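PDB 6NIM: bromodomain factor 2 protein from Trypanosoma cruzi, which probably reads acetylated lysines on histones through its bromodomain, and was crystallised here with the bromodomain inhibitor bromosporine. Local coordinates for residues P42-V47 against I80-E85; S55-G60 against A70-A75. All blocks are in the same frame, centred on the assembly; numbering follows the deposited sequence.

Contact 1 (P42-V47 against I80-E85); sequences PDYHKV and IANALE
Tyr44 brings its hydroxyl end up to Asn82 on helix 69-86, its ring nearly perpendicular to the amide, the two planes 84° apart. Only the phenol end arrives: Tyr44 OH lies 3.6 Å from Asn82 CB, while the rest of the ring stays back. The side chain swings out with CG anti to the backbone N (chi1 -166°), which carries the hydroxyl to helix 69-86. Water 1 joins the polar ends, 2.6 Å from Tyr44 OH and 3.2 Å from Asn82 ND2, accepting a hydrogen bond from the amide. Asn82 has further partners outside the two segments: ND2 also gives a hydrogen bond to Tyr50 O, and OD1 receives one from Gln78 NE2, so both ends of the amide are tied and its rotation is fixed. Helix 44-47 belongs to the ZA loop of the bromodomain fold, and the end of helix 69-86 leads into the BC loop; in relatives these two elements wall the acetyl-lysine pocket, where a ZA-loop tyrosine, to which Tyr44 probably corresponds, binds an ordered water; water 1 is consistent with that role. Tyr86, one turn beyond Asn82, meets the Tyr44 ring with planes at about 60° and hydrogen-bonds Asp43 OD1 through its own hydroxyl. In a second bridge Val47 takes part through its backbone: water 2 donates to Val47 O at 3.1 Å and to Glu85 OE1, also at 3.1 Å, across a direct separation of 4.4 Å between Val47 O and Glu85 OE1.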
loop_
_atom_site.group_PDB
_atom_site.type_symbol
_atom_site.label_atom_id
_atom_site.label_comp_id
_atom_site.label_asym_id
_atom_site.label_seq_id
_atom_site.Cartn_x
_atom_site.Cartn_y
_atom_site.Cartn_z
ATOM N N PRO A 42 -22.202 -1.661 7.735
ATOM C CA PRO A 42 -21.860 -0.888 8.927
ATOM C C PRO A 42 -20.466 -1.151 9.508
ATOM O O PRO A 42 -19.949 -0.283 10.165
ATOM C CB PRO A 42 -22.933 -1.284 9.966
ATOM C CG PRO A 42 -23.580 -2.543 9.426
ATOM C CD PRO A 42 -23.414 -2.472 7.916
ATOM N N ASP A 43 -19.861 -2.313 9.237
ATOM C CA ASP A 43 -18.542 -2.663 9.836
ATOM C C ASP A 43 -17.398 -2.192 8.925
ATOM O O ASP A 43 -16.236 -2.182 9.399
ATOM C CB ASP A 43 -18.454 -4.166 10.150
ATOM C CG ASP A 43 -18.427 -5.043 8.909
ATOM O OD1 ASP A 43 -19.024 -4.634 7.883
ATOM O OD2 ASP A 43 -17.836 -6.138 8.976
ATOM N N TYR A 44 -17.713 -1.758 7.701
ATOM C CA TYR A 44 -16.692 -1.430 6.667
ATOM C C TYR A 44 -15.607 -0.485 7.223
ATOM O O TYR A 44 -14.405 -0.824 7.137
ATOM C CB TYR A 44 -17.319 -0.864 5.392
ATOM C CG TYR A 44 -16.316 -0.860 4.264
ATOM C CD1 TYR A 44 -16.048 -2.018 3.538
ATOM C CD2 TYR A 44 -15.592 0.285 3.966
ATOM C CE1 TYR A 44 -15.117 -2.020 2.502
ATOM C CE2 TYR A 44 -14.651 0.300 2.952
ATOM C CZ TYR A 44 -14.413 -0.857 2.227
ATOM O OH TYR A 44 -13.473 -0.824 1.239
ATOM N N HIS A 45 -15.997 0.660 7.798
ATOM C CA HIS A 45 -15.046 1.668 8.353
ATOM C C HIS A 45 -14.252 1.104 9.543
ATOM O O HIS A 45 -13.187 1.653 9.836
ATOM C CB HIS A 45 -15.773 2.967 8.720
ATOM C CG HIS A 45 -16.520 2.875 10.006
ATOM N ND1 HIS A 45 -17.593 2.023 10.176
ATOM C CD2 HIS A 45 -16.326 3.491 11.194
ATOM C CE1 HIS A 45 -18.048 2.133 11.411
ATOM N NE2 HIS A 45 -17.281 3.020 12.056
ATOM N N LYS A 46 -14.744 0.070 10.229
ATOM C CA LYS A 46 -13.999 -0.607 11.320
ATOM C C LYS A 46 -12.825 -1.395 10.719
ATOM O O LYS A 46 -11.762 -1.412 11.334
ATOM C CB LYS A 46 -14.941 -1.500 12.134
ATOM N N VAL A 47 -13.030 -2.048 9.573
ATOM C CA VAL A 47 -12.025 -2.947 8.932
ATOM C C VAL A 47 -11.053 -2.089 8.110
ATOM O O VAL A 47 -9.841 -2.380 8.087
ATOM C CB VAL A 47 -12.745 -3.987 8.050
ATOM C CG1 VAL A 47 -11.772 -4.982 7.433
ATOM C CG2 VAL A 47 -13.845 -4.711 8.823
ATOM N N ILE A 80 -8.080 -1.754 -4.356
ATOM C CA ILE A 80 -8.084 -3.233 -4.582
ATOM C C ILE A 80 -7.739 -3.921 -3.256
ATOM O O ILE A 80 -8.403 -4.905 -2.917
ATOM C CB ILE A 80 -7.113 -3.589 -5.724
ATOM C CG1 ILE A 80 -7.598 -2.982 -7.057
ATOM C CG2 ILE A 80 -6.921 -5.092 -5.819
ATOM C CD1 ILE A 80 -6.619 -3.040 -8.173
ATOM N N ALA A 81 -6.695 -3.463 -2.547
ATOM C CA ALA A 81 -6.277 -4.065 -1.253
ATOM C C ALA A 81 -7.458 -4.043 -0.278
ATOM O O ALA A 81 -7.690 -5.038 0.425
ATOM C CB ALA A 81 -5.054 -3.324 -0.702
ATOM N N ASN A 82 -8.224 -2.950 -0.257
ATOM C CA ASN A 82 -9.383 -2.804 0.656
ATOM C C ASN A 82 -10.338 -3.980 0.424
ATOM O O ASN A 82 -10.849 -4.570 1.404
ATOM C CB ASN A 82 -10.054 -1.440 0.480
ATOM C CG ASN A 82 -9.222 -0.273 0.987
ATOM O OD1 ASN A 82 -8.242 -0.447 1.711
ATOM N ND2 ASN A 82 -9.629 0.940 0.628
ATOM N N ALA A 83 -10.607 -4.277 -0.843
ATOM C CA ALA A 83 -11.594 -5.294 -1.254
ATOM C C ALA A 83 -11.039 -6.683 -0.900
ATOM O O ALA A 83 -11.841 -7.536 -0.486
ATOM C CB ALA A 83 -11.921 -5.158 -2.711
ATOM N N LEU A 84 -9.739 -6.898 -1.081
ATOM C CA LEU A 84 -9.091 -8.196 -0.732
ATOM C C LEU A 84 -9.119 -8.397 0.790
ATOM O O LEU A 84 -9.389 -9.546 1.226
ATOM C CB LEU A 84 -7.676 -8.241 -1.305
ATOM C CG LEU A 84 -7.656 -8.473 -2.809
ATOM C CD1 LEU A 84 -6.289 -8.206 -3.380
ATOM C CD2 LEU A 84 -8.178 -9.880 -3.159
ATOM N N GLU A 85 -8.939 -7.332 1.577
ATOM C CA GLU A 85 -9.004 -7.436 3.064
ATOM C C GLU A 85 -10.449 -7.658 3.524
ATOM O O GLU A 85 -10.680 -8.480 4.433
ATOM C CB GLU A 85 -8.488 -6.175 3.768
ATOM C CG GLU A 85 -7.032 -5.857 3.543
ATOM C CD GLU A 85 -6.645 -4.432 3.958
ATOM O OE1 GLU A 85 -7.107 -3.986 5.039
ATOM O OE2 GLU A 85 -5.901 -3.748 3.197
HETATM O O HOH W 1 -12.765 1.281 -0.143
HETATM O O HOH W 2 -7.314 -1.325 6.642
#

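Contact 2 (S55-G60 against A70-A75); sequences STIRQG and ADVQNA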
loop_
_atom_site.group_PDB
_atom_site.type_symbol
_atom_site.label_atom_id
_atom_site.label_comp_id
_atom_site.label_asym_id
_atom_site.label_seq_id
_atom_site.Cartn_x
_atom_site.Cartn_y
_atom_site.Cartn_z
ATOM N N SER A 55 -14.818 6.547 -8.361
ATOM C CA SER A 55 -15.471 7.883 -8.482
ATOM C C SER A 55 -14.620 8.901 -7.735
ATOM O O SER A 55 -14.312 9.982 -8.285
ATOM C CB SER A 55 -16.905 7.888 -7.995
ATOM O OG SER A 55 -17.732 7.222 -8.920
ATOM N N THR A 56 -14.168 8.552 -6.541
ATOM C CA THR A 56 -13.334 9.420 -5.678
ATOM C C THR A 56 -11.992 9.648 -6.385
ATOM O O THR A 56 -11.462 10.801 -6.370
ATOM C CB THR A 56 -13.143 8.822 -4.272
ATOM O OG1 THR A 56 -14.428 8.708 -3.644
ATOM C CG2 THR A 56 -12.219 9.667 -3.419
ATOM N N ILE A 57 -11.386 8.588 -6.945
ATOM C CA ILE A 57 -10.081 8.748 -7.632
ATOM C C ILE A 57 -10.262 9.652 -8.876
ATOM O O ILE A 57 -9.402 10.507 -9.116
ATOM C CB ILE A 57 -9.491 7.373 -7.983
ATOM C CG1 ILE A 57 -9.099 6.592 -6.716
ATOM C CG2 ILE A 57 -8.323 7.559 -8.943
ATOM C CD1 ILE A 57 -8.834 5.119 -6.964
ATOM N N ARG A 58 -11.320 9.459 -9.663
ATOM C CA ARG A 58 -11.604 10.313 -10.842
ATOM C C ARG A 58 -11.648 11.777 -10.386
ATOM O O ARG A 58 -10.985 12.633 -11.011
ATOM C CB ARG A 58 -12.905 9.925 -11.529
ATOM C CG ARG A 58 -13.302 10.909 -12.624
ATOM C CD ARG A 58 -14.360 10.354 -13.531
ATOM N NE ARG A 58 -14.806 11.364 -14.489
ATOM C CZ ARG A 58 -15.622 11.137 -15.515
ATOM N NH1 ARG A 58 -16.084 9.918 -15.748
ATOM N NH2 ARG A 58 -15.963 12.127 -16.327
ATOM N N GLN A 59 -12.350 12.055 -9.289
ATOM C CA GLN A 59 -12.463 13.457 -8.784
ATOM C C GLN A 59 -11.091 13.982 -8.363
ATOM O O GLN A 59 -10.818 15.170 -8.619
ATOM C CB GLN A 59 -13.493 13.540 -7.659
ATOM C CG GLN A 59 -14.888 13.291 -8.201
ATOM C CD GLN A 59 -15.971 13.398 -7.163
ATOM O OE1 GLN A 59 -15.876 12.840 -6.070
ATOM N NE2 GLN A 59 -17.026 14.109 -7.522
ATOM N N GLY A 60 -10.255 13.144 -7.757
ATOM C CA GLY A 60 -8.917 13.529 -7.277
ATOM C C GLY A 60 -7.974 13.845 -8.437
ATOM O O GLY A 60 -7.107 14.753 -8.324
ATOM N N ALA A 70 2.008 7.961 -10.437
ATOM C CA ALA A 70 2.321 6.931 -9.413
ATOM C C ALA A 70 1.273 6.961 -8.299
ATOM O O ALA A 70 0.824 5.861 -7.893
ATOM C CB ALA A 70 3.716 7.144 -8.861
ATOM N N ASP A 71 0.918 8.158 -7.826
ATOM C CA ASP A 71 -0.076 8.389 -6.747
ATOM C C ASP A 71 -1.442 7.844 -7.173
ATOM O O ASP A 71 -2.163 7.295 -6.305
ATOM C CB ASP A 71 -0.216 9.864 -6.404
ATOM C CG ASP A 71 1.029 10.463 -5.762
ATOM O OD1 ASP A 71 1.792 9.699 -5.144
ATOM O OD2 ASP A 71 1.210 11.693 -5.894
ATOM N N VAL A 72 -1.795 7.994 -8.451
ATOM C CA VAL A 72 -3.099 7.479 -8.958
ATOM C C VAL A 72 -3.064 5.946 -8.942
ATOM O O VAL A 72 -4.026 5.313 -8.472
ATOM C CB VAL A 72 -3.411 8.045 -10.353
ATOM C CG1 VAL A 72 -4.642 7.395 -10.937
ATOM C CG2 VAL A 72 -3.579 9.555 -10.264
ATOM N N GLN A 73 -1.957 5.361 -9.394
ATOM C CA GLN A 73 -1.805 3.884 -9.392
ATOM C C GLN A 73 -1.872 3.350 -7.959
ATOM O O GLN A 73 -2.527 2.338 -7.752
ATOM C CB GLN A 73 -0.514 3.464 -10.080
ATOM C CG GLN A 73 -0.568 3.767 -11.555
ATOM C CD GLN A 73 0.733 3.480 -12.235
ATOM O OE1 GLN A 73 1.396 2.485 -11.934
ATOM N NE2 GLN A 73 1.046 4.325 -13.206
ATOM N N ASN A 74 -1.253 4.043 -7.009
ATOM C CA ASN A 74 -1.231 3.650 -5.576
ATOM C C ASN A 74 -2.652 3.753 -5.000
ATOM O O ASN A 74 -3.000 2.916 -4.169
ATOM C CB ASN A 74 -0.156 4.458 -4.842
ATOM C CG ASN A 74 1.237 4.024 -5.270
ATOM O OD1 ASN A 74 1.428 2.949 -5.860
ATOM N ND2 ASN A 74 2.232 4.842 -4.989
ATOM N N ALA A 75 -3.458 4.732 -5.419
ATOM C CA ALA A 75 -4.861 4.903 -4.977
ATOM C C ALA A 75 -5.688 3.726 -5.491
ATOM O O ALA A 75 -6.459 3.133 -4.730
ATOM C CB ALA A 75 -5.425 6.222 -5.450
#
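Ile57 projects its two branches in different directions: with chi1 at -67°, CG1 stands beside the backbone N and CG2 anti to it, and chi2 of 166° stretches CD1 out from helix 54-62. The extended arm reaches Ala75. Ile57 CD1 rests 3.7 Å from Ala75 C and 3.9 Å from Ala75 CB, so it lies over the backbone as well as the methyl group. The other branch meets Val72, one helical turn earlier, where Ile57 CG2 and Val72 CG1 are 4.2 Å apart; Val72 presents that methyl by holding it anti to its own backbone N (chi1 173°). Ile57 thus spans two residues three apart on the same face of helix 69-86. The small Ala75 side chain allows a close approach, the CA atoms of Ile57 and Ala75 being 7.0 Å apart. These helices belong to the left-handed four-helix bundle of bromodomains, and helix 13-26 also contributes here: Val20 packs on Ile57 and Cys16 on Val72. Val52 and Tyr66, from the loops flanking helix 54-62, cover more of the isoleucine. No hydrogen bond or salt bridge crosses between the segments, and the touching groups are methyls, the CG1 methylene of Ile57 and the Ala75 carbonyl; cohesion therefore rests on burial of apolar surface and on the fit of branched side chains, without directional bonds.

Overall arrangement
Both contacts use helix 69-86: contact 2 its first half, contact 1 its last turns. Their centres are about 18 Å apart and their nearest atoms about 5 Å, without touching. Both segments of contact 2 lie in the chain between those of contact 1, nested inside the loop they close. The buried, apolar contact 2 joins helices near the middle of the bundle, its centre about 7 Å from that of the chain; contact 1, its centre about 13 Å from it, is bridged by water at the end where bromodomains bind acetyl-lysine, and where bromosporine would be expected. Asn87, just past contact 1, probably corresponds to the acetyl-lysine-binding asparagine of relatives. The second subunit touches both contacts.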